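Local coordinates for protein 2-hydroxyethylphosphonate dioxygenase (Streptomyces viridochromogenes, PDB 4YAR) that catalyses the iron-dependent, O2-consuming cleavage of 2-hydroxyethylphosphonate to hydroxymethylphosphonate and formate during biosynthesis of the antibiotic phosphinothricin tripeptide, at residues S119-N127 with R146-W156. The protein carries 1 engineered substitution. Residues are numbered along the deposited sequence; the frame is centred on the assembly and turned at random.
Sequences SDRLPALNN and RWGEEITPQTW
R146 reaches from the end of strand 143-146 to the extended segment 119-127, joining two loops of a cupin-like antiparallel beta fold. With CG anti to the backbone N (chi1 -169°) and the chain straight to NE, its guanidinium lies between two leucine side chains that cross the arginine side chain at about a right angle, L122 CD2 over one face and L125 CG over the other, both offset toward the rim. NH1 donates to P123 O at 2.8 Å, approaching from above the carbonyl plane; S183 OG bonds to the same oxygen. The other nitrogens turn back on their own loop, NE to G148 O and NH2 to E149 O (2.9 Å), so three carbonyls fix the rotation of the buried group and tie the turn to segment 119-127. At G148, the carbonyl oxygen also touches L125 CD1, 3.8 Å away. E149 bends at chi2 (-79°), which brings OE2 back to 3.8 Å from L125 CD1. N126, seen to bind substrate in a site shared between the subunits of the dimer, follows L125 and bonds through OD1 to N of the iron ligand H182. I151 meets L122 tip to tip, CG1 to CD1. Farther along, T155 OG1 bonds to E150 O and closes the exposed turn on itself. W156 finishes the segment, its ring touched over one face by L122 CD1 and at its edge by the proline, with P123 CD 3.7 Å from W156 CZ3.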
ATOM      1  N   SER A 119     -24.457  12.654  18.070  1.00 20.75           N
ATOM      2  CA  SER A 119     -24.143  13.992  17.565  1.00 21.53           C
ATOM      3  C   SER A 119     -23.921  14.934  18.701  1.00 24.38           C
ATOM      4  O   SER A 119     -23.227  15.927  18.514  1.00 24.88           O
ATOM      5  CB  SER A 119     -25.282  14.524  16.694  1.00 21.79           C
ATOM      6  OG  SER A 119     -26.504  14.613  17.384  1.00 25.22           O
ATOM      7  N   ASP A 120     -24.435  14.624  19.911  1.00 21.51           N
ATOM      8  CA  ASP A 120     -24.287  15.606  21.014  1.00 25.14           C
ATOM      9  C   ASP A 120     -23.117  15.210  21.942  1.00 25.32           C
ATOM     10  O   ASP A 120     -23.005  15.670  23.074  1.00 24.96           O
ATOM     11  CB  ASP A 120     -25.612  15.740  21.767  1.00 24.90           C
ATOM     12  CG  ASP A 120     -25.961  14.500  22.554  1.00 26.37           C
ATOM     13  OD1 ASP A 120     -25.411  13.400  22.284  1.00 26.50           O
ATOM     14  OD2 ASP A 120     -26.800  14.636  23.473  1.00 23.81           O
ATOM     15  N   ARG A 121     -22.206  14.359  21.453  1.00 22.28           N
ATOM     16  CA  ARG A 121     -21.022  14.064  22.182  1.00 21.45           C
ATOM     17  C   ARG A 121     -19.855  14.238  21.242  1.00 23.66           C
ATOM     18  O   ARG A 121     -19.819  13.648  20.147  1.00 20.09           O
ATOM     19  CB  ARG A 121     -21.064  12.655  22.758  1.00 24.21           C
ATOM     20  CG  ARG A 121     -19.809  12.240  23.528  1.00 26.06           C
ATOM     21  CD  ARG A 121     -19.861  10.801  24.071  1.00 31.77           C
ATOM     22  NE  ARG A 121     -21.005  10.662  24.965  1.00 38.26           N
ATOM     23  CZ  ARG A 121     -20.964  10.937  26.265  1.00 37.75           C
ATOM     24  NH1 ARG A 121     -19.840  11.313  26.829  1.00 40.82           N
ATOM     25  NH2 ARG A 121     -22.054  10.798  27.004  1.00 40.17           N
ATOM     26  N   LEU A 122     -18.874  15.003  21.671  1.00 21.46           N
ATOM     27  CA  LEU A 122     -17.693  15.196  20.863  1.00 21.96           C
ATOM     28  C   LEU A 122     -16.882  13.864  20.909  1.00 20.25           C
ATOM     29  O   LEU A 122     -16.662  13.283  21.969  1.00 21.64           O
ATOM     30  CB  LEU A 122     -16.883  16.355  21.439  1.00 25.72           C
ATOM     31  CG  LEU A 122     -16.026  17.122  20.483  1.00 32.86           C
ATOM     32  CD1 LEU A 122     -16.964  17.940  19.603  1.00 37.23           C
ATOM     33  CD2 LEU A 122     -15.111  18.010  21.289  1.00 32.91           C
ATOM     34  N   PRO A 123     -16.545  13.301  19.719  1.00 18.98           N
ATOM     35  CA  PRO A 123     -15.978  11.982  19.702  1.00 19.41           C
ATOM     36  C   PRO A 123     -14.483  11.996  20.111  1.00 20.34           C
ATOM     37  O   PRO A 123     -13.673  12.635  19.478  1.00 21.05           O
ATOM     38  CB  PRO A 123     -16.115  11.541  18.220  1.00 17.59           C
ATOM     39  CG  PRO A 123     -16.149  12.812  17.436  1.00 18.26           C
ATOM     40  CD  PRO A 123     -16.796  13.832  18.373  1.00 18.55           C
ATOM     41  N   ALA A 124     -14.144  11.230  21.135  1.00 21.51           N
ATOM     42  CA  ALA A 124     -12.819  11.244  21.704  1.00 23.10           C
ATOM     43  C   ALA A 124     -11.873  10.719  20.639  1.00 26.07           C
ATOM     44  O   ALA A 124     -12.239   9.809  19.892  1.00 22.75           O
ATOM     45  CB  ALA A 124     -12.774  10.397  22.989  1.00 25.14           C
ATOM     46  N   LEU A 125     -10.703  11.326  20.551  1.00 24.37           N
ATOM     47  CA  LEU A 125      -9.728  10.937  19.505  1.00 26.73           C
ATOM     48  C   LEU A 125      -9.018   9.623  19.767  1.00 25.85           C
ATOM     49  O   LEU A 125      -8.854   9.220  20.919  1.00 26.28           O
ATOM     50  CB  LEU A 125      -8.677  12.052  19.361  1.00 27.69           C
ATOM     51  CG  LEU A 125      -9.188  13.373  18.783  1.00 29.29           C
ATOM     52  CD1 LEU A 125      -8.134  14.430  19.083  1.00 31.26           C
ATOM     53  CD2 LEU A 125      -9.440  13.330  17.294  1.00 29.88           C
ATOM     54  N   ASN A 126      -8.597   8.918  18.702  1.00 26.69           N
ATOM     55  CA  ASN A 126      -7.628   7.839  18.864  1.00 27.20           C
ATOM     56  C   ASN A 126      -6.196   8.400  18.878  1.00 28.04           C
ATOM     57  O   ASN A 126      -5.994   9.618  18.819  1.00 27.90           O
ATOM     58  CB  ASN A 126      -7.821   6.769  17.784  1.00 30.62           C
ATOM     59  CG  ASN A 126      -7.449   7.236  16.391  1.00 27.19           C
ATOM     60  OD1 ASN A 126      -6.763   8.227  16.209  1.00 24.52           O
ATOM     61  ND2 ASN A 126      -7.915   6.470  15.366  1.00 25.40           N
ATOM     62  N   ASN A 127      -5.209   7.517  18.914  1.00 32.78           N
ATOM     63  CA  ASN A 127      -3.790   7.916  18.896  1.00 35.12           C
ATOM     64  C   ASN A 127      -3.177   8.189  17.513  1.00 36.12           C
ATOM     65  O   ASN A 127      -2.096   8.768  17.419  1.00 33.18           O
ATOM     66  CB  ASN A 127      -2.935   6.823  19.551  1.00 43.34           C
ATOM     67  CG  ASN A 127      -3.354   6.520  20.986  1.00 47.32           C
ATOM     68  OD1 ASN A 127      -3.319   5.358  21.425  1.00 55.07           O
ATOM     69  ND2 ASN A 127      -3.764   7.562  21.722  1.00 43.75           N
ATOM     70  N   ARG A 146     -13.384  14.227  12.903  1.00 21.65           N
ATOM     71  CA  ARG A 146     -12.518  15.014  13.825  1.00 23.02           C
ATOM     72  C   ARG A 146     -11.053  14.654  13.662  1.00 25.41           C
ATOM     73  O   ARG A 146     -10.693  13.454  13.714  1.00 23.04           O
ATOM     74  CB  ARG A 146     -12.937  14.811  15.283  1.00 22.84           C
ATOM     75  CG  ARG A 146     -12.310  15.761  16.289  1.00 23.54           C
ATOM     76  CD  ARG A 146     -12.681  15.391  17.717  1.00 25.30           C
ATOM     77  NE  ARG A 146     -11.985  16.245  18.690  1.00 24.34           N
ATOM     78  CZ  ARG A 146     -12.028  16.081  19.999  1.00 25.65           C
ATOM     79  NH1 ARG A 146     -12.721  15.061  20.531  1.00 23.36           N
ATOM     80  NH2 ARG A 146     -11.365  16.943  20.781  1.00 24.91           N
ATOM     81  N   TRP A 147     -10.206  15.688  13.490  1.00 24.02           N
ATOM     82  CA  TRP A 147      -8.744  15.526  13.259  1.00 27.48           C
ATOM     83  C   TRP A 147      -7.849  16.370  14.172  1.00 30.96           C
ATOM     84  O   TRP A 147      -6.694  16.571  13.839  1.00 32.29           O
ATOM     85  CB  TRP A 147      -8.346  15.854  11.790  1.00 31.03           C
ATOM     86  CG  TRP A 147      -9.096  15.014  10.927  1.00 28.39           C
ATOM     87  CD1 TRP A 147      -8.928  13.645  10.766  1.00 33.43           C
ATOM     88  CD2 TRP A 147     -10.323  15.342  10.272  1.00 28.54           C
ATOM     89  NE1 TRP A 147      -9.951  13.144   9.985  1.00 30.92           N
ATOM     90  CE2 TRP A 147     -10.827  14.156   9.697  1.00 27.51           C
ATOM     91  CE3 TRP A 147     -11.045  16.525  10.108  1.00 25.96           C
ATOM     92  CZ2 TRP A 147     -12.002  14.137   8.935  1.00 26.83           C
ATOM     93  CZ3 TRP A 147     -12.167  16.500   9.340  1.00 27.35           C
ATOM     94  CH2 TRP A 147     -12.649  15.315   8.762  1.00 25.88           C
ATOM     95  N   GLY A 148      -8.355  16.806  15.320  1.00 26.83           N
ATOM     96  CA  GLY A 148      -7.587  17.690  16.251  1.00 27.39           C
ATOM     97  C   GLY A 148      -8.364  17.913  17.552  1.00 30.32           C
ATOM     98  O   GLY A 148      -9.558  17.611  17.658  1.00 29.08           O
ATOM     99  N   GLU A 149      -7.658  18.435  18.547  1.00 29.47           N
ATOM    100  CA  GLU A 149      -8.196  18.652  19.851  1.00 33.09           C
ATOM    101  C   GLU A 149      -9.199  19.757  19.844  1.00 31.46           C
ATOM    102  O   GLU A 149     -10.303  19.612  20.351  1.00 28.68           O
ATOM    103  CB  GLU A 149      -7.059  18.972  20.811  1.00 36.75           C
ATOM    104  CG  GLU A 149      -6.187  17.755  21.073  1.00 40.60           C
ATOM    105  CD  GLU A 149      -6.778  16.782  22.069  1.00 43.49           C
ATOM    106  OE1 GLU A 149      -7.724  17.143  22.802  1.00 44.06           O
ATOM    107  OE2 GLU A 149      -6.262  15.654  22.152  1.00 46.02           O
ATOM    108  N   GLU A 150      -8.807  20.858  19.238  1.00 28.91           N
ATOM    109  CA  GLU A 150      -9.611  22.046  19.157  1.00 38.10           C
ATOM    110  C   GLU A 150     -10.602  21.867  17.966  1.00 31.45           C
ATOM    111  O   GLU A 150     -10.225  21.314  16.955  1.00 38.85           O
ATOM    112  CB  GLU A 150      -8.618  23.246  18.979  1.00 44.70           C
ATOM    113  CG  GLU A 150      -9.093  24.666  19.311  1.00 55.05           C
ATOM    114  CD  GLU A 150      -8.151  25.754  18.749  1.00 57.74           C
ATOM    115  OE1 GLU A 150      -6.924  25.673  18.978  1.00 62.47           O
ATOM    116  OE2 GLU A 150      -8.630  26.698  18.078  1.00 58.40           O
ATOM    117  N   ILE A 151     -11.856  22.294  18.126  1.00 35.15           N
ATOM    118  CA  ILE A 151     -12.866  22.293  17.037  1.00 32.37           C
ATOM    119  C   ILE A 151     -12.869  23.548  16.185  1.00 37.37           C
ATOM    120  O   ILE A 151     -13.301  24.606  16.625  1.00 43.38           O
ATOM    121  CB  ILE A 151     -14.286  22.082  17.593  1.00 31.22           C
ATOM    122  CG1 ILE A 151     -14.328  20.779  18.405  1.00 29.03           C
ATOM    123  CG2 ILE A 151     -15.329  22.067  16.476  1.00 31.07           C
ATOM    124  CD1 ILE A 151     -13.719  19.591  17.671  1.00 28.67           C
ATOM    125  N   THR A 152     -12.417  23.395  14.954  1.00 37.32           N
ATOM    126  CA  THR A 152     -12.230  24.464  13.982  1.00 37.44           C
ATOM    127  C   THR A 152     -12.615  23.903  12.606  1.00 36.85           C
ATOM    128  O   THR A 152     -12.736  22.725  12.455  1.00 31.50           O
ATOM    129  CB  THR A 152     -10.752  24.902  13.914  1.00 38.58           C
ATOM    130  OG1 THR A 152      -9.988  23.905  13.240  1.00 41.62           O
ATOM    131  CG2 THR A 152     -10.171  25.122  15.320  1.00 39.79           C
ATOM    132  N   PRO A 153     -12.743  24.753  11.579  1.00 38.91           N
ATOM    133  CA  PRO A 153     -13.009  24.212  10.247  1.00 38.77           C
ATOM    134  C   PRO A 153     -11.947  23.282   9.743  1.00 36.69           C
ATOM    135  O   PRO A 153     -12.236  22.424   8.914  1.00 36.53           O
ATOM    136  CB  PRO A 153     -13.036  25.476   9.386  1.00 40.21           C
ATOM    137  CG  PRO A 153     -13.591  26.492  10.343  1.00 39.55           C
ATOM    138  CD  PRO A 153     -12.809  26.226  11.569  1.00 38.15           C
ATOM    139  N   GLN A 154     -10.720  23.433  10.211  1.00 34.75           N
ATOM    140  CA  GLN A 154      -9.651  22.588   9.717  1.00 36.85           C
ATOM    141  C   GLN A 154      -9.627  21.260  10.450  1.00 34.63           C
ATOM    142  O   GLN A 154      -8.970  20.328  10.016  1.00 36.83           O
ATOM    143  CB  GLN A 154      -8.285  23.257   9.894  1.00 43.64           C
ATOM    144  CG  GLN A 154      -8.100  24.524   9.072  1.00 45.75           C
ATOM    145  CD  GLN A 154      -8.961  25.668   9.602  1.00 48.10           C
ATOM    146  OE1 GLN A 154      -9.044  25.910  10.818  1.00 49.37           O
ATOM    147  NE2 GLN A 154      -9.628  26.359   8.693  1.00 52.51           N
ATOM    148  N   THR A 155     -10.328  21.158  11.572  1.00 31.22           N
ATOM    149  CA  THR A 155     -10.240  19.910  12.361  1.00 28.28           C
ATOM    150  C   THR A 155     -11.563  19.175  12.559  1.00 26.95           C
ATOM    151  O   THR A 155     -11.623  18.221  13.319  1.00 25.15           O
ATOM    152  CB  THR A 155      -9.653  20.249  13.739  1.00 31.03           C
ATOM    153  OG1 THR A 155     -10.505  21.191  14.400  1.00 30.91           O
ATOM    154  CG2 THR A 155      -8.230  20.863  13.570  1.00 34.21           C
ATOM    155  N   TRP A 156     -12.633  19.614  11.905  1.00 25.00           N
ATOM    156  CA  TRP A 156     -13.983  19.119  12.206  1.00 23.42           C
ATOM    157  C   TRP A 156     -14.740  19.402  10.937  1.00 22.89           C
ATOM    158  O   TRP A 156     -14.859  20.567  10.513  1.00 22.82           O
ATOM    159  CB  TRP A 156     -14.551  19.886  13.400  1.00 23.25           C
ATOM    160  CG  TRP A 156     -15.945  19.595  13.826  1.00 21.27           C
ATOM    161  CD1 TRP A 156     -16.998  20.409  13.702  1.00 22.00           C
ATOM    162  CD2 TRP A 156     -16.389  18.472  14.572  1.00 20.21           C
ATOM    163  NE1 TRP A 156     -18.079  19.885  14.281  1.00 23.98           N
ATOM    164  CE2 TRP A 156     -17.746  18.679  14.836  1.00 20.45           C
ATOM    165  CE3 TRP A 156     -15.786  17.313  15.007  1.00 22.14           C
ATOM    166  CZ2 TRP A 156     -18.521  17.762  15.476  1.00 22.36           C
ATOM    167  CZ3 TRP A 156     -16.553  16.401  15.701  1.00 20.23           C
ATOM    168  CH2 TRP A 156     -17.927  16.650  15.940  1.00 17.10           C
TER